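Local coordinates for pumilio domain-containing protein 7 (Caenorhabditis elegans, PDB 3V71) that binds a consensus sequence in mRNA 3'-untranslated regions and modulates mRNA expression and stability, acting redundantly with its relatives in oocyte formation and early embryonic divisions, at residues L210-C221 against M244-C255. Sequence-based numbering, arbitrary orientation.
Sequences LHSLMTCIVRNC and MEMYRDTIIDKC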
loop_
_atom_site.group_PDB
_atom_site.type_symbol
_atom_site.label_atom_id
_atom_site.label_comp_id
_atom_site.label_asym_id
_atom_site.label_seq_id
_atom_site.Cartn_x
_atom_site.Cartn_y
_atom_site.Cartn_z
ATOM N N LEU A 210 3.310 -14.728 4.081
ATOM C CA LEU A 210 2.330 -13.809 4.645
ATOM C C LEU A 210 2.255 -13.952 6.155
ATOM O O LEU A 210 2.153 -12.963 6.879
ATOM C CB LEU A 210 0.952 -14.086 4.050
ATOM C CG LEU A 210 -0.165 -13.079 4.310
ATOM C CD1 LEU A 210 0.237 -11.698 3.809
ATOM C CD2 LEU A 210 -1.448 -13.545 3.638
ATOM N N HIS A 211 2.306 -15.196 6.624
ATOM C CA HIS A 211 2.119 -15.482 8.034
ATOM C C HIS A 211 3.231 -14.900 8.895
ATOM O O HIS A 211 2.965 -14.339 9.956
ATOM C CB HIS A 211 1.973 -16.986 8.289
ATOM C CG HIS A 211 1.613 -17.312 9.707
ATOM N ND1 HIS A 211 0.336 -17.154 10.205
ATOM C CD2 HIS A 211 2.370 -17.744 10.744
ATOM C CE1 HIS A 211 0.319 -17.493 11.482
ATOM N NE2 HIS A 211 1.541 -17.849 11.835
ATOM N N SER A 212 4.473 -15.043 8.447
ATOM C CA SER A 212 5.612 -14.520 9.200
ATOM C C SER A 212 5.543 -13.004 9.217
ATOM O O SER A 212 5.966 -12.355 10.173
ATOM C CB SER A 212 6.934 -14.969 8.579
ATOM O OG SER A 212 7.114 -14.388 7.298
ATOM N N LEU A 213 5.005 -12.444 8.141
ATOM C CA LEU A 213 4.803 -11.013 8.048
ATOM C C LEU A 213 3.669 -10.601 8.966
ATOM O O LEU A 213 3.827 -9.727 9.822
ATOM C CB LEU A 213 4.436 -10.647 6.620
ATOM C CG LEU A 213 5.193 -9.440 6.087
ATOM C CD1 LEU A 213 6.376 -9.923 5.254
ATOM C CD2 LEU A 213 4.258 -8.535 5.286
ATOM N N MET A 214 2.524 -11.245 8.769
ATOM C CA MET A 214 1.314 -10.981 9.534
ATOM C C MET A 214 1.511 -11.090 11.034
ATOM O O MET A 214 0.789 -10.469 11.809
ATOM C CB MET A 214 0.213 -11.933 9.093
ATOM C CG MET A 214 -0.366 -11.577 7.741
ATOM S SD MET A 214 -0.896 -9.852 7.722
ATOM C CE MET A 214 -1.831 -9.784 9.251
ATOM N N THR A 215 2.492 -11.887 11.438
ATOM C CA THR A 215 2.812 -12.064 12.847
ATOM C C THR A 215 3.356 -10.780 13.468
ATOM O O THR A 215 2.910 -10.375 14.535
ATOM C CB THR A 215 3.815 -13.214 13.045
ATOM O OG1 THR A 215 3.297 -14.396 12.429
ATOM C CG2 THR A 215 4.060 -13.475 14.526
ATOM N N CYS A 216 4.317 -10.149 12.799
ATOM C CA CYS A 216 4.861 -8.866 13.248
ATOM C C CYS A 216 3.730 -7.866 13.391
ATOM O O CYS A 216 3.659 -7.123 14.370
ATOM C CB CYS A 216 5.881 -8.318 12.242
ATOM S SG CYS A 216 7.201 -9.468 11.754
ATOM N N ILE A 217 2.847 -7.864 12.399
ATOM C CA ILE A 217 1.740 -6.921 12.338
ATOM C C ILE A 217 0.791 -7.068 13.519
ATOM O O ILE A 217 0.415 -6.079 14.154
ATOM C CB ILE A 217 0.951 -7.097 11.025
ATOM C CG1 ILE A 217 1.692 -6.430 9.863
ATOM C CG2 ILE A 217 -0.434 -6.508 11.147
ATOM C CD1 ILE A 217 1.009 -6.620 8.532
ATOM N N VAL A 218 0.403 -8.309 13.799
ATOM C CA VAL A 218 -0.500 -8.613 14.900
ATOM C C VAL A 218 0.134 -8.262 16.244
ATOM O O VAL A 218 -0.517 -7.714 17.129
ATOM C CB VAL A 218 -0.887 -10.101 14.898
ATOM C CG1 VAL A 218 -1.379 -10.524 16.273
ATOM C CG2 VAL A 218 -1.935 -10.376 13.850
ATOM N N ARG A 219 1.415 -8.573 16.383
ATOM C CA ARG A 219 2.113 -8.383 17.642
ATOM C C ARG A 219 2.447 -6.920 17.908
ATOM O O ARG A 219 3.073 -6.586 18.910
ATOM C CB ARG A 219 3.364 -9.262 17.689
ATOM C CG ARG A 219 3.030 -10.749 17.643
ATOM C CD ARG A 219 4.259 -11.634 17.799
ATOM N NE ARG A 219 3.884 -13.010 18.128
ATOM C CZ ARG A 219 4.746 -14.015 18.259
ATOM N NH1 ARG A 219 6.046 -13.811 18.082
ATOM N NH2 ARG A 219 4.306 -15.230 18.563
ATOM N N ASN A 220 2.005 -6.041 17.021
ATOM C CA ASN A 220 2.216 -4.614 17.212
ATOM C C ASN A 220 0.963 -3.836 16.886
ATOM O O ASN A 220 0.981 -2.609 16.807
ATOM C CB ASN A 220 3.368 -4.124 16.347
ATOM C CG ASN A 220 4.709 -4.574 16.866
ATOM O OD1 ASN A 220 5.445 -5.286 16.185
ATOM N ND2 ASN A 220 5.040 -4.154 18.080
ATOM N N CYS A 221 -0.131 -4.559 16.709
ATOM C CA CYS A 221 -1.385 -3.961 16.283
ATOM C C CYS A 221 -1.695 -2.614 16.941
ATOM O O CYS A 221 -2.056 -1.655 16.256
ATOM C CB CYS A 221 -2.532 -4.928 16.528
ATOM S SG CYS A 221 -4.093 -4.356 15.850
ATOM N N MET A 244 -7.363 -13.225 4.353
ATOM C CA MET A 244 -7.113 -12.054 5.173
ATOM C C MET A 244 -8.120 -11.983 6.312
ATOM O O MET A 244 -7.826 -11.439 7.371
ATOM C CB MET A 244 -7.141 -10.773 4.337
ATOM C CG MET A 244 -5.843 -10.487 3.605
ATOM S SD MET A 244 -4.369 -10.965 4.540
ATOM C CE MET A 244 -4.133 -9.544 5.591
ATOM N N GLU A 245 -9.300 -12.549 6.084
ATOM C CA GLU A 245 -10.363 -12.542 7.075
ATOM C C GLU A 245 -9.933 -13.246 8.356
ATOM O O GLU A 245 -10.302 -12.837 9.447
ATOM C CB GLU A 245 -11.617 -13.190 6.507
ATOM C CG GLU A 245 -12.144 -12.495 5.275
ATOM C CD GLU A 245 -13.478 -13.045 4.821
ATOM O OE1 GLU A 245 -13.770 -14.224 5.125
ATOM O OE2 GLU A 245 -14.238 -12.293 4.168
ATOM N N MET A 246 -9.145 -14.302 8.211
ATOM C CA MET A 246 -8.578 -15.005 9.349
ATOM C C MET A 246 -7.739 -14.065 10.224
ATOM O O MET A 246 -7.767 -14.152 11.453
ATOM C CB MET A 246 -7.743 -16.194 8.858
ATOM C CG MET A 246 -7.016 -16.971 9.943
ATOM S SD MET A 246 -6.121 -18.412 9.312
ATOM C CE MET A 246 -4.694 -17.640 8.548
ATOM N N TYR A 247 -7.002 -13.158 9.595
ATOM C CA TYR A 247 -6.180 -12.200 10.337
ATOM C C TYR A 247 -7.016 -11.042 10.892
ATOM O O TYR A 247 -6.743 -10.522 11.979
ATOM C CB TYR A 247 -5.014 -11.701 9.472
ATOM C CG TYR A 247 -4.017 -12.796 9.160
ATOM C CD1 TYR A 247 -3.057 -13.172 10.094
ATOM C CD2 TYR A 247 -4.048 -13.470 7.942
ATOM C CE1 TYR A 247 -2.154 -14.183 9.826
ATOM C CE2 TYR A 247 -3.147 -14.482 7.663
ATOM C CZ TYR A 247 -2.203 -14.835 8.611
ATOM O OH TYR A 247 -1.299 -15.840 8.345
ATOM N N ARG A 248 -8.047 -10.665 10.142
ATOM C CA ARG A 248 -9.020 -9.682 10.587
ATOM C C ARG A 248 -9.523 -10.078 11.968
ATOM O O ARG A 248 -9.475 -9.295 12.922
ATOM C CB ARG A 248 -10.178 -9.644 9.596
ATOM C CG ARG A 248 -11.248 -8.629 9.898
ATOM C CD ARG A 248 -12.600 -9.303 10.042
ATOM N NE ARG A 248 -13.233 -9.644 8.769
ATOM C CZ ARG A 248 -13.817 -10.816 8.516
ATOM N NH1 ARG A 248 -13.835 -11.775 9.438
ATOM N NH2 ARG A 248 -14.378 -11.037 7.334
ATOM N N ASP A 249 -9.977 -11.324 12.060
ATOM C CA ASP A 249 -10.538 -11.894 13.275
ATOM C C ASP A 249 -9.558 -11.921 14.442
ATOM O O ASP A 249 -9.925 -11.621 15.587
ATOM C CB ASP A 249 -11.033 -13.303 12.984
ATOM C CG ASP A 249 -12.138 -13.322 11.949
ATOM O OD1 ASP A 249 -12.620 -12.221 11.586
ATOM O OD2 ASP A 249 -12.528 -14.432 11.504
ATOM N N THR A 250 -8.315 -12.289 14.154
ATOM C CA THR A 250 -7.297 -12.342 15.192
ATOM C C THR A 250 -6.972 -10.954 15.696
ATOM O O THR A 250 -6.800 -10.748 16.896
ATOM C CB THR A 250 -6.004 -12.958 14.675
ATOM O OG1 THR A 250 -6.311 -14.131 13.913
ATOM C CG2 THR A 250 -5.087 -13.310 15.842
ATOM N N ILE A 251 -6.872 -10.006 14.766
ATOM C CA ILE A 251 -6.582 -8.627 15.117
ATOM C C ILE A 251 -7.710 -8.050 15.954
ATOM O O ILE A 251 -7.467 -7.432 16.989
ATOM C CB ILE A 251 -6.383 -7.769 13.871
ATOM C CG1 ILE A 251 -4.951 -7.905 13.357
ATOM C CG2 ILE A 251 -6.673 -6.309 14.175
ATOM C CD1 ILE A 251 -4.706 -7.175 12.039
ATOM N N ILE A 252 -8.945 -8.253 15.514
ATOM C CA ILE A 252 -10.095 -7.826 16.305
ATOM C C ILE A 252 -10.116 -8.523 17.666
ATOM O O ILE A 252 -10.310 -7.891 18.702
ATOM C CB ILE A 252 -11.425 -8.134 15.599
ATOM C CG1 ILE A 252 -11.630 -7.219 14.395
ATOM C CG2 ILE A 252 -12.584 -7.960 16.556
ATOM C CD1 ILE A 252 -12.970 -7.427 13.719
ATOM N N ASP A 253 -9.908 -9.835 17.649
ATOM C CA ASP A 253 -10.030 -10.642 18.851
ATOM C C ASP A 253 -8.920 -10.389 19.874
ATOM O O ASP A 253 -9.168 -10.384 21.074
ATOM C CB ASP A 253 -10.095 -12.126 18.479
ATOM C CG ASP A 253 -11.170 -12.882 19.256
ATOM O OD1 ASP A 253 -11.474 -12.476 20.402
ATOM O OD2 ASP A 253 -11.711 -13.882 18.723
ATOM N N LYS A 254 -7.701 -10.174 19.401
ATOM C CA LYS A 254 -6.565 -10.021 20.300
ATOM C C LYS A 254 -6.311 -8.574 20.719
ATOM O O LYS A 254 -6.045 -8.291 21.888
ATOM C CB LYS A 254 -5.287 -10.567 19.645
ATOM C CG LYS A 254 -5.380 -11.987 19.106
ATOM C CD LYS A 254 -5.388 -13.017 20.214
ATOM C CE LYS A 254 -4.038 -13.111 20.893
ATOM N NZ LYS A 254 -4.111 -14.049 22.055
ATOM N N CYS A 255 -6.397 -7.655 19.767
ATOM C CA CYS A 255 -5.962 -6.285 19.985
ATOM C C CYS A 255 -7.123 -5.299 20.165
ATOM O O CYS A 255 -7.087 -4.423 21.030
ATOM C CB CYS A 255 -5.073 -5.847 18.815
ATOM S SG CYS A 255 -4.106 -7.196 18.048
#
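His-211 and Tyr-247 supply the polar link between the two helices: His-211 ND1 lies 2.8 Å from Tyr-247 OH with an angle of 154° at the hydrogen, a hydrogen bond in which either atom could donate. Each partner sits near the plane of the other's ring, and the two side chains meet at about a right angle.

Met-214 provides the aromatic contact. Its CG stands 3.7 Å from the centroid of the Tyr-247 ring and 8° off the ring normal, a CH-pi contact over the centre of the face; Met-214 SD stands higher above the ring, 4.7 Å from the centroid, as a Met-aromatic contact. Bends at chi2 and chi3 fold the chain back, bringing Met-214 CE to 3.7 Å from Tyr-247 CB. A leucine in place of Tyr-247 would probably leave His-211 ND1 without its hydroxyl mate and Met-214 without a flat surface to lie on.

Apolar packing extends the seam both ways. At one end Leu-210 CD2 touches Met-244 SD (4.0 Å), and Ile-191 of helix 183-194 touches both residues; farther along, Val-218 CG2 meets Ile-251 CG1 (3.9 Å), and Cys-221 packs against Ile-251 and Cys-255.

Helix segments 210-218 and 244-255, whose axes approach to 11.0 Å with 23° between their N-to-C directions, pack nearly parallel, Val-237 of helix 231-238 lying against Tyr-247 and Ile-251, as in the stacked helical repeats of a PUF domain.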